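Local coordinates for type VI secretion system-associated protein TagF (Pseudomonas aeruginosa PAO1, PDB 2QNU) that is associated with the type VI secretion system, probably as a negative regulator, at residues S3-Y7 against S18-P22; W32-M37 against L201-F207; S55-A61 against V72-P78; S188-S192 against R209-E214. All coordinates share one frame; numbering follows the deposited sequence.

Contact 1: S3-Y7 against S18-P22; sequences SVGFY and SRGLP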
# COMPACT_ATOMS: atom_id res chain seq x y z
N SER B 3 4.45 -7.83 27.39
CA SER B 3 4.04 -7.50 25.99
C SER B 3 5.18 -7.46 24.92
O SER B 3 4.93 -7.74 23.75
CB SER B 3 3.29 -6.17 25.94
OG SER B 3 2.74 -5.99 24.62
N VAL B 4 6.38 -7.03 25.31
CA VAL B 4 7.55 -7.10 24.43
C VAL B 4 8.46 -8.21 24.95
O VAL B 4 8.50 -8.48 26.15
CB VAL B 4 8.30 -5.77 24.39
CG1 VAL B 4 9.40 -5.81 23.35
CG2 VAL B 4 7.31 -4.64 24.07
N GLY B 5 9.15 -8.92 24.06
CA GLY B 5 10.14 -9.88 24.53
C GLY B 5 11.35 -9.87 23.63
O GLY B 5 11.53 -8.97 22.83
N PHE B 6 12.16 -10.90 23.74
CA PHE B 6 13.36 -10.94 22.91
C PHE B 6 13.74 -12.40 22.69
O PHE B 6 13.27 -13.27 23.40
CB PHE B 6 14.48 -10.08 23.57
CG PHE B 6 15.04 -10.67 24.83
CD1 PHE B 6 16.09 -11.59 24.78
CD2 PHE B 6 14.52 -10.30 26.08
CE1 PHE B 6 16.58 -12.18 25.90
CE2 PHE B 6 15.01 -10.87 27.22
CZ PHE B 6 16.08 -11.81 27.13
N TYR B 7 14.52 -12.65 21.65
CA TYR B 7 15.04 -13.98 21.37
C TYR B 7 16.34 -13.82 20.61
O TYR B 7 16.51 -12.91 19.81
CB TYR B 7 14.08 -14.83 20.52
CG TYR B 7 14.68 -16.12 20.05
CD1 TYR B 7 15.13 -16.28 18.74
CD2 TYR B 7 14.83 -17.17 20.91
CE1 TYR B 7 15.71 -17.46 18.34
CE2 TYR B 7 15.41 -18.34 20.51
CZ TYR B 7 15.82 -18.47 19.21
OH TYR B 7 16.36 -19.65 18.84
N SER B 18 15.58 -16.36 25.47
CA SER B 18 14.23 -16.09 25.00
C SER B 18 13.40 -15.68 26.23
O SER B 18 13.38 -16.43 27.19
CB SER B 18 13.65 -17.39 24.39
OG SER B 18 12.31 -17.26 23.88
N ARG B 19 12.79 -14.50 26.23
CA ARG B 19 11.77 -14.16 27.23
C ARG B 19 10.59 -13.47 26.58
O ARG B 19 10.78 -12.75 25.61
CB ARG B 19 12.27 -13.22 28.33
CG ARG B 19 13.71 -13.34 28.80
CD ARG B 19 13.87 -14.19 30.07
NE ARG B 19 14.66 -15.40 29.82
CZ ARG B 19 15.11 -16.23 30.76
NH1 ARG B 19 14.87 -16.00 32.05
NH2 ARG B 19 15.80 -17.30 30.39
N GLY B 20 9.39 -13.69 27.15
CA GLY B 20 8.21 -12.89 26.84
C GLY B 20 7.59 -13.14 25.48
O GLY B 20 6.67 -12.44 25.07
N LEU B 21 8.13 -14.14 24.76
CA LEU B 21 7.73 -14.49 23.41
C LEU B 21 7.21 -15.94 23.38
O LEU B 21 7.81 -16.83 23.96
CB LEU B 21 8.91 -14.36 22.45
CG LEU B 21 9.11 -13.06 21.63
CD1 LEU B 21 8.61 -11.77 22.18
CD2 LEU B 21 10.56 -12.94 21.26
N PRO B 22 6.08 -16.19 22.71
CA PRO B 22 5.60 -17.59 22.64
C PRO B 22 6.33 -18.40 21.53
O PRO B 22 6.95 -17.83 20.65
CB PRO B 22 4.12 -17.42 22.33
CG PRO B 22 4.04 -16.09 21.55
CD PRO B 22 5.21 -15.24 21.99
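The carbonyl oxygen of R19 is approached by two groups of the facing strand. The N-H of F6 reaches it in the carbonyl plane, with F6 N 3.0 Å from R19 O, and the CA-H of G5 makes a second, weaker contact, with G5 CA 3.1 Å from R19 O. The bond back runs from R19 N to F6 O over 3.1 Å, and S18 CA leans on the same F6 oxygen. F6 and R19 are therefore an antiparallel hydrogen-bonded pair, and Y7 and S18 follow as a non-hydrogen-bonded pair, in a short beta hairpin closed by a long loop.

On the F6 and R19 face, a chi1 of 69° sets the phenyl ring between its own backbone N and carbonyl carbon, where it leans across the strands until R19 N sits over the centre of one face. R19 runs alongside, its CG packed tightly against F6 CE2 and CZ, and its chain bends so that NE returns to S18 O in a weak bond. On the other face S18 CB meets the edge of the Y7 ring, 3.7 Å from Y7 CD2. The chain turns at G20 (phi 73°) and L21 folds back, its CD1 3.4 Å from G5 CA and its CD2 3.5 Å from F6 O; G5, with no side chain, lets it in.

Strand 4-7 bonds along its other edge to strand 89-95. F6 meets F132 of helix 129-137 edge-to-face, while Y7 OH bonds D30 of helix 23-44, which begins right after P22, its N-cap residue.

Contact 2: W32-M37 against L201-F207; sequences WLASGM and LPPAPAF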
# COMPACT_ATOMS: atom_id res chain seq x y z
N TRP B 32 13.62 -19.37 10.34
CA TRP B 32 13.82 -18.44 9.26
C TRP B 32 15.21 -17.78 9.41
O TRP B 32 15.88 -17.62 8.42
CB TRP B 32 12.69 -17.36 9.15
CG TRP B 32 13.02 -16.25 8.13
CD1 TRP B 32 12.98 -16.32 6.77
CD2 TRP B 32 13.57 -14.97 8.45
NE1 TRP B 32 13.43 -15.15 6.21
CE2 TRP B 32 13.80 -14.30 7.24
CE3 TRP B 32 13.91 -14.35 9.66
CZ2 TRP B 32 14.31 -13.01 7.19
CZ3 TRP B 32 14.42 -13.05 9.63
CH2 TRP B 32 14.62 -12.39 8.41
N LEU B 33 15.62 -17.36 10.60
CA LEU B 33 16.99 -16.76 10.75
C LEU B 33 18.06 -17.75 10.44
O LEU B 33 18.97 -17.45 9.71
CB LEU B 33 17.26 -16.26 12.17
CG LEU B 33 16.53 -15.01 12.53
CD1 LEU B 33 16.64 -14.80 14.03
CD2 LEU B 33 17.08 -13.85 11.79
N ALA B 34 17.93 -18.96 10.97
CA ALA B 34 18.89 -20.00 10.72
C ALA B 34 19.10 -20.34 9.23
O ALA B 34 20.25 -20.57 8.81
CB ALA B 34 18.50 -21.24 11.48
N SER B 35 18.02 -20.39 8.45
CA SER B 35 18.08 -20.67 7.00
C SER B 35 18.81 -19.57 6.29
O SER B 35 19.59 -19.80 5.35
CB SER B 35 16.63 -20.76 6.39
OG SER B 35 15.80 -21.65 7.12
N GLY B 36 18.50 -18.34 6.70
CA GLY B 36 19.10 -17.14 6.17
C GLY B 36 20.59 -17.08 6.48
O GLY B 36 21.38 -16.62 5.64
N MSE B 37 20.96 -17.47 7.70
CA MSE B 37 22.32 -17.38 8.18
C MSE B 37 23.15 -18.33 7.33
O MSE B 37 24.12 -17.95 6.73
CB MSE B 37 22.41 -17.77 9.67
CG MSE B 37 21.83 -16.73 10.67
SE MSE B 37 22.96 -15.05 10.83
CE MSE B 37 24.26 -15.95 12.01
N LEU B 201 8.00 -13.64 3.83
CA LEU B 201 9.33 -13.52 4.48
C LEU B 201 10.35 -13.50 3.41
O LEU B 201 10.15 -14.12 2.38
CB LEU B 201 9.65 -14.71 5.38
CG LEU B 201 8.70 -14.91 6.57
CD1 LEU B 201 8.94 -16.21 7.30
CD2 LEU B 201 8.77 -13.75 7.47
N PRO B 202 11.48 -12.79 3.67
CA PRO B 202 12.59 -12.89 2.72
C PRO B 202 12.98 -14.36 2.49
O PRO B 202 13.08 -15.15 3.41
CB PRO B 202 13.69 -12.09 3.39
CG PRO B 202 12.97 -11.21 4.40
CD PRO B 202 11.75 -11.90 4.81
N PRO B 203 13.10 -14.75 1.23
CA PRO B 203 13.66 -16.08 0.98
C PRO B 203 15.10 -16.18 1.52
O PRO B 203 15.83 -15.17 1.54
CB PRO B 203 13.62 -16.22 -0.54
CG PRO B 203 13.43 -14.92 -1.06
CD PRO B 203 12.78 -14.02 0.00
N ALA B 204 15.48 -17.38 1.93
CA ALA B 204 16.79 -17.61 2.55
C ALA B 204 17.93 -17.03 1.70
O ALA B 204 18.77 -16.35 2.22
CB ALA B 204 17.00 -19.04 2.85
N PRO B 205 17.94 -17.28 0.38
CA PRO B 205 19.02 -16.67 -0.43
C PRO B 205 18.97 -15.17 -0.51
O PRO B 205 19.87 -14.58 -1.09
CB PRO B 205 18.81 -17.29 -1.82
CG PRO B 205 17.93 -18.55 -1.57
CD PRO B 205 17.06 -18.16 -0.43
N ALA B 206 17.91 -14.55 -0.01
CA ALA B 206 17.82 -13.07 0.10
C ALA B 206 18.35 -12.51 1.41
O ALA B 206 18.61 -11.29 1.52
CB ALA B 206 16.37 -12.59 -0.10
N PHE B 207 18.51 -13.38 2.41
CA PHE B 207 19.11 -12.96 3.70
C PHE B 207 20.38 -12.07 3.62
O PHE B 207 20.46 -10.98 4.25
CB PHE B 207 19.42 -14.15 4.59
CG PHE B 207 19.59 -13.76 6.05
CD1 PHE B 207 18.48 -13.54 6.87
CD2 PHE B 207 20.85 -13.58 6.59
CE1 PHE B 207 18.64 -13.21 8.18
CE2 PHE B 207 21.01 -13.23 7.90
CZ PHE B 207 19.91 -13.03 8.71
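W32 and F207 carry the tight half of this contact. The indole N-H of W32 points at a lone pair of P202 O, almost in the ring plane, with W32 NE1 2.8 Å from P202 O. P202 also lays its ring across the indole at about a right angle, its CG 3.6 Å from W32 CZ2. F207 pushes an edge toward the face of W32's six-membered ring, an edge-to-face pair with planes at 69°. Its chi1 of -161° swings the phenyl over the helix backbone at G36, where F207 CD2 comes within 3.2 Å of G36 O. The loop that follows strand 194-199 is thereby seated on a turn of helix 23-44, with the ring as its wedge. Selenomethionine M37 completes the seat through a Met-aromatic contact: its SE stands 4.0 Å from F207 CE2, oblique to the ring. L33 CD2 adds a methyl beside F207 CE1.

Packing is looser toward the solvent, where partly exposed A204 rests its methyl 4.0 Å from S35 CB, and the S35 hydroxyl turns back to bond A31 O within its own helix. P203, which takes no part in the helix contact, packs against N156 of the second subunit.

Contact 3: S55-A61 against V72-P78; sequences SPLWRFA and VTGVVMP
Strands 58-62 and 71-77 form a beta hairpin in the middle of the antiparallel sheet that makes up the core of the protein. W58 with V76 and F60 with G74 are its hydrogen-bonded pairs, alternating with the non-hydrogen-bonded pairs of R59 with V75 and A61 with T73. F60 O is held twice: G74 N donates to it over 3.0 Å, and T73 OG1, turned anti to its own backbone N (chi1 -169°), donates over 2.8 Å to F60 O. The answering bond from F60 N to G74 O, 2.9 Å, comes from above the carbonyl plane rather than along a lone pair.

A chi1 of 62° places CG of F60 between backbone N and carbonyl carbon, from where the ring lies over strand 71-77. It covers G74, whose CA lies 4.0 Å from the ring centroid and close to the ring normal, a CH-pi contact. V72 CG2 meets the ring edge 3.9 Å from F60 CE1. Selenomethionine M77 runs beside L57 in the same direction, with M77 CG 3.6 Å from L57 CG, and R59 CG lies along V75 CG2. Farther out, the guanidinium of R59 forms a salt bridge with E116 of helix 110-121, and the indole N-H of W58 bonds F210 O.

Two donors on one buried carbonyl leave F60 O well satisfied inside the sheet, and the hydroxyl of T73 adds a side-chain bond to the backbone pairing at the same place. The bare face of G74 allows an aromatic ring to lie flat against the backbone there.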
# COMPACT_ATOMS: atom_id res chain seq x y z
N SER B 55 26.76 -4.97 9.58
CA SER B 55 25.50 -4.83 8.92
C SER B 55 24.53 -4.04 9.83
O SER B 55 24.73 -3.98 11.06
CB SER B 55 24.91 -6.20 8.59
OG SER B 55 24.75 -6.97 9.76
N PRO B 56 23.49 -3.43 9.23
CA PRO B 56 22.51 -2.65 9.99
C PRO B 56 21.66 -3.37 11.00
O PRO B 56 21.51 -4.62 11.03
CB PRO B 56 21.57 -2.11 8.92
CG PRO B 56 22.40 -2.13 7.69
CD PRO B 56 23.19 -3.40 7.80
N LEU B 57 21.10 -2.54 11.86
CA LEU B 57 19.98 -2.96 12.66
C LEU B 57 18.77 -2.70 11.77
O LEU B 57 18.67 -1.59 11.16
CB LEU B 57 19.91 -2.15 13.96
CG LEU B 57 20.87 -2.64 15.06
CD1 LEU B 57 22.35 -2.33 14.73
CD2 LEU B 57 20.47 -2.05 16.37
N TRP B 58 17.92 -3.75 11.62
CA TRP B 58 16.72 -3.67 10.84
C TRP B 58 15.48 -3.66 11.73
O TRP B 58 15.22 -4.55 12.49
CB TRP B 58 16.68 -4.80 9.84
CG TRP B 58 17.76 -4.70 8.84
CD1 TRP B 58 18.89 -5.44 8.80
CD2 TRP B 58 17.79 -3.86 7.71
NE1 TRP B 58 19.66 -5.07 7.72
CE2 TRP B 58 18.99 -4.12 7.01
CE3 TRP B 58 16.88 -2.95 7.17
CZ2 TRP B 58 19.34 -3.46 5.85
CZ3 TRP B 58 17.24 -2.26 6.04
CH2 TRP B 58 18.47 -2.52 5.40
N ARG B 59 14.74 -2.60 11.60
CA ARG B 59 13.40 -2.50 12.15
C ARG B 59 12.47 -3.25 11.16
O ARG B 59 12.73 -3.26 9.99
CB ARG B 59 13.01 -1.05 12.15
CG ARG B 59 13.96 -0.16 12.89
CD ARG B 59 13.75 1.29 12.61
NE ARG B 59 14.81 2.10 13.26
CZ ARG B 59 14.86 3.43 13.24
NH1 ARG B 59 13.87 4.13 12.69
NH2 ARG B 59 15.84 4.08 13.82
N PHE B 60 11.45 -3.92 11.68
CA PHE B 60 10.56 -4.64 10.84
C PHE B 60 9.10 -4.64 11.32
O PHE B 60 8.81 -4.50 12.49
CB PHE B 60 11.04 -6.09 10.70
CG PHE B 60 11.09 -6.85 12.00
CD1 PHE B 60 9.95 -7.49 12.50
CD2 PHE B 60 12.28 -6.98 12.69
CE1 PHE B 60 10.01 -8.20 13.69
CE2 PHE B 60 12.35 -7.66 13.88
CZ PHE B 60 11.25 -8.27 14.39
N ALA B 61 8.22 -4.85 10.34
CA ALA B 61 6.84 -5.20 10.57
C ALA B 61 6.42 -6.31 9.62
O ALA B 61 6.57 -6.21 8.39
CB ALA B 61 6.01 -4.01 10.37
N VAL B 72 3.85 -9.09 13.88
CA VAL B 72 5.02 -8.87 14.66
C VAL B 72 5.78 -7.65 14.15
O VAL B 72 5.91 -7.39 12.92
CB VAL B 72 5.82 -10.21 14.89
CG1 VAL B 72 6.01 -10.97 13.63
CG2 VAL B 72 7.17 -10.02 15.64
N THR B 73 6.23 -6.87 15.13
CA THR B 73 7.08 -5.72 14.87
C THR B 73 8.27 -5.71 15.84
O THR B 73 8.20 -6.31 16.91
CB THR B 73 6.31 -4.42 14.97
OG1 THR B 73 7.10 -3.36 14.46
CG2 THR B 73 5.89 -4.12 16.39
N GLY B 74 9.36 -5.09 15.42
CA GLY B 74 10.55 -5.11 16.24
C GLY B 74 11.80 -4.63 15.56
O GLY B 74 11.73 -3.90 14.57
N VAL B 75 12.92 -5.00 16.15
CA VAL B 75 14.23 -4.69 15.59
C VAL B 75 15.13 -5.90 15.76
O VAL B 75 15.06 -6.58 16.75
CB VAL B 75 14.88 -3.45 16.23
CG1 VAL B 75 16.19 -3.09 15.47
CG2 VAL B 75 13.94 -2.26 16.24
N VAL B 76 15.94 -6.20 14.75
CA VAL B 76 16.89 -7.31 14.84
C VAL B 76 18.28 -6.77 14.57
O VAL B 76 18.46 -5.89 13.73
CB VAL B 76 16.60 -8.48 13.87
CG1 VAL B 76 16.45 -8.02 12.42
CG2 VAL B 76 17.70 -9.53 13.94
N MSE B 77 19.26 -7.27 15.34
CA MSE B 77 20.67 -6.85 15.25
C MSE B 77 21.63 -8.03 15.22
O MSE B 77 21.46 -8.93 15.98
CB MSE B 77 21.01 -6.04 16.54
CG MSE B 77 22.47 -5.53 16.56
SE MSE B 77 22.93 -4.70 18.35
CE MSE B 77 23.13 -6.31 19.32
N PRO B 78 22.69 -7.98 14.39
CA PRO B 78 23.72 -9.03 14.47
C PRO B 78 24.30 -9.14 15.89
O PRO B 78 24.54 -8.11 16.54
CB PRO B 78 24.80 -8.58 13.48
CG PRO B 78 24.10 -7.62 12.58
CD PRO B 78 22.98 -6.99 13.33

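Contact 4: S188-S192 against R209-E214; sequences SARIS and RFLTGE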
# COMPACT_ATOMS: atom_id res chain seq x y z
N SER B 188 23.99 1.51 7.20
CA SER B 188 25.36 1.36 7.66
C SER B 188 26.24 2.10 6.64
O SER B 188 25.73 2.57 5.60
CB SER B 188 25.77 -0.12 7.66
OG SER B 188 25.76 -0.62 6.30
N ALA B 189 27.53 2.21 6.91
CA ALA B 189 28.43 2.66 5.87
C ALA B 189 28.17 1.98 4.49
O ALA B 189 28.35 2.61 3.46
CB ALA B 189 29.86 2.38 6.30
N ARG B 190 27.72 0.74 4.46
CA ARG B 190 27.56 0.02 3.19
C ARG B 190 26.15 -0.02 2.56
O ARG B 190 26.00 -0.21 1.36
CB ARG B 190 28.05 -1.42 3.37
CG ARG B 190 29.44 -1.49 3.91
CD ARG B 190 30.30 -2.52 3.14
NE ARG B 190 30.46 -3.81 3.84
CZ ARG B 190 30.19 -5.02 3.35
NH1 ARG B 190 29.68 -5.20 2.12
NH2 ARG B 190 30.44 -6.08 4.12
N ILE B 191 25.13 0.17 3.37
CA ILE B 191 23.74 0.10 2.92
C ILE B 191 23.08 1.42 3.28
O ILE B 191 23.05 1.81 4.47
CB ILE B 191 23.07 -1.06 3.65
CG1 ILE B 191 23.90 -2.35 3.46
CG2 ILE B 191 21.70 -1.25 3.19
CD1 ILE B 191 23.21 -3.59 4.02
N SER B 192 22.56 2.13 2.28
CA SER B 192 21.80 3.39 2.58
C SER B 192 20.55 3.12 3.36
O SER B 192 19.88 2.08 3.14
CB SER B 192 21.38 4.11 1.32
OG SER B 192 22.55 4.59 0.69
N ARG B 209 21.26 -9.85 1.56
CA ARG B 209 21.04 -8.47 1.18
C ARG B 209 20.90 -7.60 2.43
O ARG B 209 21.28 -6.43 2.39
CB ARG B 209 19.79 -8.29 0.24
CG ARG B 209 20.10 -8.76 -1.22
CD ARG B 209 19.40 -10.04 -1.81
NE ARG B 209 18.06 -9.72 -2.24
CZ ARG B 209 17.20 -10.46 -2.95
NH1 ARG B 209 17.46 -11.65 -3.52
NH2 ARG B 209 16.00 -9.94 -3.12
N PHE B 210 20.43 -8.18 3.52
CA PHE B 210 20.42 -7.45 4.82
C PHE B 210 21.85 -7.15 5.34
O PHE B 210 22.00 -6.35 6.27
CB PHE B 210 19.76 -8.27 5.92
CG PHE B 210 18.28 -8.43 5.76
CD1 PHE B 210 17.44 -7.33 5.74
CD2 PHE B 210 17.73 -9.71 5.67
CE1 PHE B 210 16.04 -7.50 5.63
CE2 PHE B 210 16.32 -9.89 5.53
CZ PHE B 210 15.50 -8.78 5.48
N LEU B 211 22.84 -7.88 4.82
CA LEU B 211 24.25 -7.75 5.29
C LEU B 211 25.06 -6.95 4.31
O LEU B 211 25.94 -6.23 4.72
CB LEU B 211 24.94 -9.08 5.62
CG LEU B 211 24.12 -10.21 6.26
CD1 LEU B 211 24.88 -11.54 6.31
CD2 LEU B 211 23.60 -9.88 7.62
N THR B 212 24.75 -7.01 3.01
CA THR B 212 25.58 -6.36 2.06
C THR B 212 24.90 -5.28 1.27
O THR B 212 25.58 -4.48 0.64
CB THR B 212 26.15 -7.38 1.06
OG1 THR B 212 25.12 -7.81 0.18
CG2 THR B 212 26.71 -8.54 1.79
N GLY B 213 23.57 -5.26 1.28
CA GLY B 213 22.83 -4.40 0.35
C GLY B 213 23.06 -4.70 -1.14
O GLY B 213 22.66 -3.93 -2.00
N GLU B 214 23.69 -5.80 -1.45
CA GLU B 214 24.04 -6.05 -2.83
C GLU B 214 22.88 -6.69 -3.60
O GLU B 214 22.06 -7.36 -3.02
CB GLU B 214 25.27 -6.94 -2.88
CG GLU B 214 26.51 -6.27 -2.26
CD GLU B 214 27.71 -7.20 -2.25
OE1 GLU B 214 27.56 -8.43 -2.57
OE2 GLU B 214 28.83 -6.72 -1.89
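Residues 188-191 close a tight turn, with S188 N bonded to I191 O over 2.9 Å, and face the C-terminal end of helix 209-212, where G213 takes a positive phi of 61°.

I191 is the side chain that reaches across. Its CG1 stands anti to the carbonyl carbon (chi1 -53°) and the branch continues extended, so that the CD1 methyl lands on the C-terminal end of this one-turn helix: it is 3.2 Å from G213 N and 3.6 Å from T212 C, and it also touches R209 O and F210 O. The contact is one methyl against peptide backbone, and it is close because G213 carries no side chain. The amide it touches is not wanting for a partner, since G213 N donates to R209 O over 2.8 Å.

Hydroxyls bond back to the backbone in both segments. S188 OG accepts from R190 N (3.0 Å) in an ST turn and from I191 N, three residues on, in an ST motif. T212 OG1 likewise receives E214 N in an ST turn. The bent side chain of R190 brings NH1 near T212 and 4.4 Å from E214 OE2, too far for a salt bridge; any attraction between these charges is probably modest on so exposed a surface.

R209 bonds N156 of the second subunit, and S192 O meets R159 of that same neighbouring chain. Within the chain, L211 and T212 lean on A51 of helix 48-53, and I191 rests on P56. F210 reaches inward to W58 and W183 of the sheet.

Contacts 1 and 3 are two hairpins of the same antiparallel sheet, joined through strand 89-95, their centres about 15 Å apart. Helix 23-44 follows directly on contact 1 and carries its later turns into contact 2, whose centre lies about 14 Å from that of contact 3. F210 ties the rest together: its CZ packs 3.7 Å from P202 CG, linking contact 4 to contact 2, while F210 O lies 3.0 Å from W58 NE1 and so joins contact 4 to contact 3. Contacts 1 and 4 lie on opposite sides of the chain's centre, their centres about 27 Å apart. N156 of the second subunit reaches both contact 2 and contact 4, placing them near the dimer interface.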